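Local coordinates for OxsB protein (Bacillus megaterium, PDB 5UL3) that catalyses the oxidative ring contraction of dAMP to an oxetane aldehyde in oxetanocin A biosynthesis, using cobalamin, a [4Fe-4S] cluster and S-adenosylmethionine, at residues A[118-123]-A[151-156]; A[165-170]-A[197-202]; A[176-181]-A[209-214]. One frame throughout, in Å; residues are numbered along the deposited sequence.

Overall arrangement
All three contacts lie in the Rossmann fold that houses cobalamin. From the N terminus, contact 1 pairs strand 119-124 with strand 154-159, closing the loop through helix 138-149. Only after it has closed does helix 166-176 open contact 2, whose partner is helix 190-205. Contact 3, pairing strands 180-184 and 212-216 and closing the loop through helix 190-205, starts before contact 2 closes and ends beyond it, so the two cross along the chain. Contacts 1 and 3 belong to one sheet, in which strands 119-124 and 180-184 are neighbours and Thr121 N lies 3.0 Å from Ile180 O. Contact 2 packs on that sheet, Ile200 of its second helix resting on Ile213 of contact 3.

Contact 1. Residues A[118-123]-A[151-156]; sequences PTVTLV and QLAKVE
Pro118 meets the second segment just before the strands pair: its ring carbon CD lies 3.4 Å from Leu152 O, and its carbonyl oxygen accepts the N-H of Lys154 in a bond bent to 144° at the hydrogen. Thr119 turns its side chain to the same face of the sheet as Lys154. The two cross obliquely, OG1 of the threonine near CB of the lysine, while the lysine chain leads away. Val120 is gripped at both its backbone N and its backbone O: N bonds to Lys154 O at 2.8 Å, O to Glu156 N at 2.8 Å. With CG1 anti to the backbone N (chi1 177°), CG2 is the branch left to rest on Ala153 CB, 3.7 Å away. This parallel ladder joins the two strands of a beta-alpha-beta unit of the Rossmann fold; the connecting helix 138-149 covers the face that carries Val120 and Val155, reaching Val155 through Ser144 and Leu147. Thr121 lies beside Glu156, both side chains pointing the same way, with OG1 3.8 Å from Glu156 CB. That hydroxyl is buried without a polar partner, whereas the glutamate carboxylate bonds to Asn172. Leu122 donates its N-H to Glu156 O at 2.9 Å, nearly straight at 168°, and its CD1 packs 4.0 Å from Val155 CG1.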
loop_
_atom_site.group_PDB
_atom_site.type_symbol
_atom_site.label_atom_id
_atom_site.label_comp_id
_atom_site.label_asym_id
_atom_site.label_seq_id
_atom_site.Cartn_x
_atom_site.Cartn_y
_atom_site.Cartn_z
ATOM N N PRO A 118 22.337 11.518 -17.644
ATOM C CA PRO A 118 21.396 10.753 -18.464
ATOM C C PRO A 118 19.973 11.050 -18.028
ATOM O O PRO A 118 19.724 11.615 -16.960
ATOM C CB PRO A 118 21.768 9.293 -18.190
ATOM C CG PRO A 118 22.357 9.320 -16.825
ATOM C CD PRO A 118 23.043 10.668 -16.664
ATOM N N THR A 119 19.039 10.693 -18.892
ATOM C CA THR A 119 17.622 10.867 -18.617
ATOM C C THR A 119 17.003 9.505 -18.339
ATOM O O THR A 119 17.252 8.540 -19.070
ATOM C CB THR A 119 16.909 11.552 -19.783
ATOM O OG1 THR A 119 17.351 12.912 -19.848
ATOM C CG2 THR A 119 15.389 11.529 -19.575
ATOM N N VAL A 120 16.208 9.438 -17.272
ATOM C CA VAL A 120 15.495 8.235 -16.868
ATOM C C VAL A 120 14.017 8.579 -16.828
ATOM O O VAL A 120 13.626 9.526 -16.142
ATOM C CB VAL A 120 15.965 7.752 -15.482
ATOM C CG1 VAL A 120 15.161 6.548 -15.033
ATOM C CG2 VAL A 120 17.474 7.447 -15.497
ATOM N N THR A 121 13.196 7.817 -17.549
ATOM C CA THR A 121 11.742 7.959 -17.467
ATOM C C THR A 121 11.178 6.743 -16.740
ATOM O O THR A 121 11.479 5.603 -17.109
ATOM C CB THR A 121 11.100 8.096 -18.853
ATOM O OG1 THR A 121 11.579 9.293 -19.470
ATOM C CG2 THR A 121 9.577 8.236 -18.726
ATOM N N LEU A 122 10.411 6.998 -15.680
ATOM C CA LEU A 122 9.779 5.959 -14.872
ATOM C C LEU A 122 8.279 6.099 -15.039
ATOM O O LEU A 122 7.745 7.201 -14.874
ATOM C CB LEU A 122 10.140 6.103 -13.397
ATOM C CG LEU A 122 11.638 6.013 -13.108
ATOM C CD1 LEU A 122 11.906 6.324 -11.647
ATOM C CD2 LEU A 122 12.170 4.622 -13.486
ATOM N N VAL A 123 7.612 4.988 -15.333
ATOM C CA VAL A 123 6.187 4.963 -15.656
ATOM C C VAL A 123 5.474 4.067 -14.649
ATOM O O VAL A 123 5.790 2.872 -14.546
ATOM C CB VAL A 123 5.951 4.450 -17.084
ATOM C CG1 VAL A 123 4.460 4.582 -17.461
ATOM C CG2 VAL A 123 6.835 5.204 -18.080
ATOM N N GLN A 151 22.039 13.210 -7.554
ATOM C CA GLN A 151 22.324 13.928 -8.791
ATOM C C GLN A 151 22.897 12.992 -9.846
ATOM O O GLN A 151 23.899 13.281 -10.500
ATOM C CB GLN A 151 23.233 15.135 -8.529
ATOM C CG GLN A 151 22.707 16.010 -7.384
ATOM C CD GLN A 151 23.305 17.416 -7.345
ATOM O OE1 GLN A 151 23.925 17.867 -8.304
ATOM N NE2 GLN A 151 23.135 18.098 -6.219
ATOM N N LEU A 152 22.228 11.848 -10.019
ATOM C CA LEU A 152 22.661 10.826 -10.960
ATOM C C LEU A 152 21.973 10.922 -12.316
ATOM O O LEU A 152 22.531 10.443 -13.308
ATOM C CB LEU A 152 22.422 9.427 -10.367
ATOM C CG LEU A 152 23.280 9.066 -9.145
ATOM C CD1 LEU A 152 22.790 7.759 -8.535
ATOM C CD2 LEU A 152 24.763 8.966 -9.494
ATOM N N ALA A 153 20.791 11.527 -12.389
ATOM C CA ALA A 153 20.024 11.527 -13.629
ATOM C C ALA A 153 18.972 12.615 -13.551
ATOM O O ALA A 153 18.556 13.026 -12.468
ATOM C CB ALA A 153 19.336 10.179 -13.891
ATOM N N LYS A 154 18.564 13.083 -14.724
ATOM C CA LYS A 154 17.295 13.778 -14.867
ATOM C C LYS A 154 16.198 12.723 -14.948
ATOM O O LYS A 154 16.293 11.793 -15.745
ATOM C CB LYS A 154 17.311 14.647 -16.118
ATOM C CG LYS A 154 18.355 15.777 -16.016
ATOM C CD LYS A 154 18.078 16.868 -17.042
ATOM C CE LYS A 154 19.364 17.336 -17.708
ATOM N NZ LYS A 154 19.096 18.220 -18.885
ATOM N N VAL A 155 15.183 12.842 -14.101
ATOM C CA VAL A 155 14.142 11.828 -14.005
ATOM C C VAL A 155 12.831 12.449 -14.461
ATOM O O VAL A 155 12.478 13.548 -14.026
ATOM C CB VAL A 155 14.009 11.263 -12.576
ATOM C CG1 VAL A 155 12.964 10.129 -12.529
ATOM C CG2 VAL A 155 15.362 10.756 -12.063
ATOM N N GLU A 156 12.120 11.739 -15.326
ATOM C CA GLU A 156 10.770 12.111 -15.741
ATOM C C GLU A 156 9.809 11.059 -15.208
ATOM O O GLU A 156 10.078 9.863 -15.326
ATOM C CB GLU A 156 10.672 12.215 -17.264
ATOM C CG GLU A 156 9.241 12.150 -17.814
ATOM C CD GLU A 156 8.807 13.430 -18.515
ATOM O OE1 GLU A 156 9.644 14.354 -18.627
ATOM O OE2 GLU A 156 7.632 13.510 -18.951
#

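Contact 2. Residues A[165-170]-A[197-202]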
loop_
_atom_site.group_PDB
_atom_site.type_symbol
_atom_site.label_atom_id
_atom_site.label_comp_id
_atom_site.label_asym_id
_atom_site.label_seq_id
_atom_site.Cartn_x
_atom_site.Cartn_y
_atom_site.Cartn_z
ATOM N N THR A 165 -2.683 7.885 -21.046
ATOM C CA THR A 165 -2.941 6.690 -21.839
ATOM C C THR A 165 -1.652 6.085 -22.385
ATOM O O THR A 165 -0.600 6.727 -22.418
ATOM C CB THR A 165 -3.866 7.011 -23.016
ATOM O OG1 THR A 165 -3.200 7.933 -23.887
ATOM C CG2 THR A 165 -5.174 7.625 -22.524
ATOM N N ILE A 166 -1.770 4.840 -22.867
ATOM C CA ILE A 166 -0.651 4.157 -23.516
ATOM C C ILE A 166 -0.068 5.010 -24.640
ATOM O O ILE A 166 1.149 5.176 -24.747
ATOM C CB ILE A 166 -1.087 2.774 -24.032
ATOM C CG1 ILE A 166 -1.369 1.809 -22.877
ATOM C CG2 ILE A 166 -0.015 2.187 -24.926
ATOM C CD1 ILE A 166 -2.008 0.490 -23.331
ATOM N N ASN A 167 -0.925 5.570 -25.497
ATOM C CA ASN A 167 -0.394 6.368 -26.599
ATOM C C ASN A 167 0.220 7.678 -26.107
ATOM O O ASN A 167 1.176 8.178 -26.715
ATOM C CB ASN A 167 -1.485 6.631 -27.643
ATOM C CG ASN A 167 -1.851 5.380 -28.437
ATOM O OD1 ASN A 167 -1.075 4.422 -28.516
ATOM N ND2 ASN A 167 -3.034 5.390 -29.038
ATOM N N GLN A 168 -0.292 8.242 -25.009
ATOM C CA GLN A 168 0.343 9.429 -24.446
ATOM C C GLN A 168 1.694 9.087 -23.824
ATOM O O GLN A 168 2.629 9.897 -23.875
ATOM C CB GLN A 168 -0.580 10.092 -23.424
ATOM C CG GLN A 168 -1.823 10.717 -24.069
ATOM C CD GLN A 168 -2.802 11.296 -23.058
ATOM O OE1 GLN A 168 -3.052 10.713 -22.000
ATOM N NE2 GLN A 168 -3.374 12.448 -23.391
ATOM N N ILE A 169 1.818 7.903 -23.223
ATOM C CA ILE A 169 3.125 7.478 -22.712
ATOM C C ILE A 169 4.145 7.440 -23.840
ATOM O O ILE A 169 5.238 8.004 -23.729
ATOM C CB ILE A 169 3.023 6.110 -22.029
ATOM C CG1 ILE A 169 2.227 6.229 -20.724
ATOM C CG2 ILE A 169 4.439 5.526 -21.820
ATOM C CD1 ILE A 169 1.720 4.894 -20.209
ATOM N N ILE A 170 3.792 6.783 -24.951
ATOM C CA ILE A 170 4.738 6.639 -26.058
ATOM C C ILE A 170 5.110 8.004 -26.620
ATOM O O ILE A 170 6.288 8.284 -26.884
ATOM C CB ILE A 170 4.160 5.716 -27.145
ATOM C CG1 ILE A 170 3.872 4.327 -26.575
ATOM C CG2 ILE A 170 5.103 5.646 -28.343
ATOM C CD1 ILE A 170 5.109 3.607 -26.052
ATOM N N LEU A 197 5.363 -2.310 -23.485
ATOM C CA LEU A 197 6.667 -2.832 -23.893
ATOM C C LEU A 197 6.708 -3.106 -25.395
ATOM O O LEU A 197 7.704 -2.804 -26.061
ATOM C CB LEU A 197 6.991 -4.107 -23.104
ATOM C CG LEU A 197 7.395 -3.820 -21.647
ATOM C CD1 LEU A 197 7.439 -5.106 -20.794
ATOM C CD2 LEU A 197 8.744 -3.090 -21.615
ATOM N N ASP A 198 5.642 -3.699 -25.940
ATOM C CA ASP A 198 5.574 -3.926 -27.386
ATOM C C ASP A 198 5.844 -2.640 -28.161
ATOM O O ASP A 198 6.675 -2.614 -29.074
ATOM C CB ASP A 198 4.205 -4.496 -27.768
ATOM C CG ASP A 198 4.051 -5.974 -27.425
ATOM O OD1 ASP A 198 5.018 -6.643 -26.982
ATOM O OD2 ASP A 198 2.926 -6.474 -27.603
ATOM N N LEU A 199 5.169 -1.545 -27.776
ATOM C CA LEU A 199 5.320 -0.264 -28.465
ATOM C C LEU A 199 6.698 0.350 -28.241
ATOM O O LEU A 199 7.256 0.982 -29.145
ATOM C CB LEU A 199 4.241 0.698 -27.990
ATOM C CG LEU A 199 2.875 0.438 -28.602
ATOM C CD1 LEU A 199 1.819 1.068 -27.732
ATOM C CD2 LEU A 199 2.863 1.039 -29.999
ATOM N N ILE A 200 7.251 0.202 -27.033
ATOM C CA ILE A 200 8.597 0.706 -26.775
ATOM C C ILE A 200 9.602 0.023 -27.690
ATOM O O ILE A 200 10.442 0.679 -28.314
ATOM C CB ILE A 200 8.975 0.502 -25.295
ATOM C CG1 ILE A 200 8.178 1.460 -24.414
ATOM C CG2 ILE A 200 10.487 0.697 -25.111
ATOM C CD1 ILE A 200 8.334 1.160 -22.912
ATOM N N TYR A 201 9.552 -1.314 -27.756
ATOM C CA TYR A 201 10.534 -2.027 -28.569
ATOM C C TYR A 201 10.295 -1.807 -30.061
ATOM O O TYR A 201 11.259 -1.744 -30.831
ATOM C CB TYR A 201 10.530 -3.517 -28.245
ATOM C CG TYR A 201 11.257 -3.846 -26.957
ATOM C CD1 TYR A 201 12.638 -3.765 -26.882
ATOM C CD2 TYR A 201 10.558 -4.229 -25.822
ATOM C CE1 TYR A 201 13.310 -4.058 -25.713
ATOM C CE2 TYR A 201 11.222 -4.522 -24.646
ATOM C CZ TYR A 201 12.600 -4.428 -24.598
ATOM O OH TYR A 201 13.283 -4.716 -23.431
ATOM N N SER A 202 9.035 -1.677 -30.492
ATOM C CA SER A 202 8.824 -1.378 -31.909
ATOM C C SER A 202 9.397 -0.012 -32.277
ATOM O O SER A 202 9.901 0.160 -33.393
ATOM C CB SER A 202 7.338 -1.481 -32.286
ATOM O OG SER A 202 6.523 -0.551 -31.596
#
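Ile170 reaches Leu199 with a side chain folded at its second torsion, where the other isoleucines of the two segments are extended. Its CG1 stands beside the backbone N, and a chi2 of -62° folds CD1 round to a point 3.6 Å from Leu199 CB. The same methyl lies 4.1 Å from Ile200 CG1, so it bridges two successive residues of the facing helix. Ile170 and Leu199 cross at about a right angle. One turn earlier, Ile166 also meets Leu199 at about a right angle, the branch methyl CG2 touching Leu199 CD1 at 3.5 Å. Leu199 bridges residues one turn apart on the facing helix, CB against Ile170 and CD1 against both Ile166 CG2 and Ile170 CG1. The interface is small, 174 Å², and carried by apolar side chains, with Asn167 only at its margin; the axes of segments 166-170 and 197-202 approach to 10.5 Å, at 30° to each other. At the start of the first helix, Thr165 and Gln168 form a capping box: Thr165 OG1 accepts from Gln168 N at 3.1 Å, and Gln168 OE1 receives Thr165 N at 3.0 Å, on a lone pair in the carbonyl plane. Farther along helix 190-205, His203 touches Ile170. Towards the sheet, Ile200 packs on Ile181 and Ile213 of strands 180-184 and 212-216, which places the two helices side by side over one face of the sheet.

Contact 3. Residues A[176-181]-A[209-214]; sequences SQPDII and LSSIIT
Strands 180-184 and 212-216 pair in parallel as the ends of a beta-alpha-beta crossover through helix 190-205 of the Rossmann fold. Ahead of the regular ladder, Ser211 OG donates to Pro178 O at 2.7 Å, approaching 44° above the carbonyl plane. Its chi1 of -49° sets OG beside the backbone N, and the hydroxyl lies 3.6 Å from Ile181 CD1. A water accepts from Ser210 N at 2.9 Å and lies within donating distance of Gln177 OE1 and Pro178 O, which need not both be served at once; Gln177 NE2 bonds to Leu174 O and Asp208 O. The ladder runs from Ile212 N to Asp179 O, from Ile181 N to Ile212 O at 2.8 Å, and from Thr214 N to Ile181 O at 2.9 Å. Ile180 and Ile212 lie side by side on the face covered by helix 242-252. On the other face, Ile213 folds its CD1 back (chi2 -61°) to lie 3.8 Å from Ile181 CB, under helix 190-205. Thr214, whose OG1 bonds to Leu235 O, touches the cobalamin. The Ser211 hydroxyl, probably with the water, ties the segments together where they enter the strands, and backbone bonds flanked by isoleucines continue the pairing towards the cofactor.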
loop_
_atom_site.group_PDB
_atom_site.type_symbol
_atom_site.label_atom_id
_atom_site.label_comp_id
_atom_site.label_asym_id
_atom_site.label_seq_id
_atom_site.Cartn_x
_atom_site.Cartn_y
_atom_site.Cartn_z
ATOM N N SER A 176 10.894 13.048 -24.870
ATOM C CA SER A 176 11.948 13.190 -23.865
ATOM C C SER A 176 13.239 12.454 -24.221
ATOM O O SER A 176 14.305 12.826 -23.710
ATOM C CB SER A 176 11.451 12.696 -22.501
ATOM O OG SER A 176 11.206 11.304 -22.522
ATOM N N GLN A 177 13.173 11.421 -25.057
ATOM C CA GLN A 177 14.352 10.671 -25.482
ATOM C C GLN A 177 15.169 10.143 -24.297
ATOM O O GLN A 177 16.352 10.465 -24.153
ATOM C CB GLN A 177 15.223 11.515 -26.403
ATOM C CG GLN A 177 14.574 11.734 -27.760
ATOM C CD GLN A 177 14.406 10.425 -28.496
ATOM O OE1 GLN A 177 15.343 9.629 -28.581
ATOM N NE2 GLN A 177 13.212 10.182 -29.015
ATOM N N PRO A 178 14.562 9.336 -23.436
ATOM C CA PRO A 178 15.274 8.865 -22.240
ATOM C C PRO A 178 16.369 7.870 -22.592
ATOM O O PRO A 178 16.321 7.176 -23.607
ATOM C CB PRO A 178 14.165 8.190 -21.420
ATOM C CG PRO A 178 13.176 7.727 -22.452
ATOM C CD PRO A 178 13.200 8.785 -23.535
ATOM N N ASP A 179 17.366 7.791 -21.707
ATOM C CA ASP A 179 18.388 6.759 -21.820
ATOM C C ASP A 179 18.000 5.463 -21.134
ATOM O O ASP A 179 18.485 4.396 -21.522
ATOM C CB ASP A 179 19.698 7.270 -21.225
ATOM C CG ASP A 179 20.131 8.560 -21.862
ATOM O OD1 ASP A 179 20.171 8.594 -23.108
ATOM O OD2 ASP A 179 20.341 9.551 -21.145
ATOM N N ILE A 180 17.149 5.537 -20.116
ATOM C CA ILE A 180 16.638 4.365 -19.410
ATOM C C ILE A 180 15.140 4.551 -19.268
ATOM O O ILE A 180 14.692 5.632 -18.872
ATOM C CB ILE A 180 17.279 4.196 -18.018
ATOM C CG1 ILE A 180 18.799 3.997 -18.139
ATOM C CG2 ILE A 180 16.675 2.955 -17.302
ATOM C CD1 ILE A 180 19.540 4.193 -16.814
ATOM N N ILE A 181 14.366 3.514 -19.590
ATOM C CA ILE A 181 12.926 3.542 -19.393
ATOM C C ILE A 181 12.592 2.454 -18.387
ATOM O O ILE A 181 13.039 1.314 -18.540
ATOM C CB ILE A 181 12.151 3.317 -20.705
ATOM C CG1 ILE A 181 12.466 4.445 -21.704
ATOM C CG2 ILE A 181 10.649 3.255 -20.432
ATOM C CD1 ILE A 181 11.964 4.153 -23.107
ATOM N N LEU A 209 13.636 5.580 -30.529
ATOM C CA LEU A 209 14.079 5.546 -29.138
ATOM C C LEU A 209 15.349 4.714 -29.065
ATOM O O LEU A 209 15.537 3.783 -29.851
ATOM C CB LEU A 209 13.040 4.896 -28.190
ATOM C CG LEU A 209 11.686 5.546 -27.918
ATOM C CD1 LEU A 209 10.766 4.581 -27.156
ATOM C CD2 LEU A 209 11.854 6.856 -27.168
ATOM N N SER A 210 16.211 5.033 -28.106
ATOM C CA SER A 210 17.330 4.150 -27.779
ATOM C C SER A 210 17.518 4.194 -26.270
ATOM O O SER A 210 17.963 5.207 -25.726
ATOM C CB SER A 210 18.605 4.554 -28.522
ATOM O OG SER A 210 18.420 4.419 -29.927
ATOM N N SER A 211 17.162 3.102 -25.600
ATOM C CA SER A 211 17.103 3.089 -24.146
ATOM C C SER A 211 17.368 1.691 -23.614
ATOM O O SER A 211 16.988 0.682 -24.222
ATOM C CB SER A 211 15.734 3.568 -23.634
ATOM O OG SER A 211 15.321 4.783 -24.235
ATOM N N ILE A 212 18.028 1.654 -22.456
ATOM C CA ILE A 212 17.947 0.496 -21.578
ATOM C C ILE A 212 16.529 0.406 -21.038
ATOM O O ILE A 212 15.988 1.396 -20.528
ATOM C CB ILE A 212 18.953 0.639 -20.425
ATOM C CG1 ILE A 212 20.382 0.733 -20.955
ATOM C CG2 ILE A 212 18.786 -0.530 -19.417
ATOM C CD1 ILE A 212 21.385 1.097 -19.860
ATOM N N ILE A 213 15.914 -0.771 -21.153
ATOM C CA ILE A 213 14.544 -0.993 -20.697
ATOM C C ILE A 213 14.593 -1.872 -19.456
ATOM O O ILE A 213 15.245 -2.924 -19.460
ATOM C CB ILE A 213 13.684 -1.656 -21.785
ATOM C CG1 ILE A 213 13.825 -0.904 -23.110
ATOM C CG2 ILE A 213 12.226 -1.686 -21.360
ATOM C CD1 ILE A 213 13.365 0.535 -23.039
ATOM N N THR A 214 13.894 -1.457 -18.402
ATOM C CA THR A 214 13.810 -2.270 -17.196
ATOM C C THR A 214 12.376 -2.251 -16.671
ATOM O O THR A 214 11.623 -1.306 -16.912
ATOM C CB THR A 214 14.829 -1.789 -16.127
ATOM O OG1 THR A 214 14.726 -2.600 -14.946
ATOM C CG2 THR A 214 14.626 -0.329 -15.744
HETATM O O HOH W 1 15.624 7.478 -26.589
#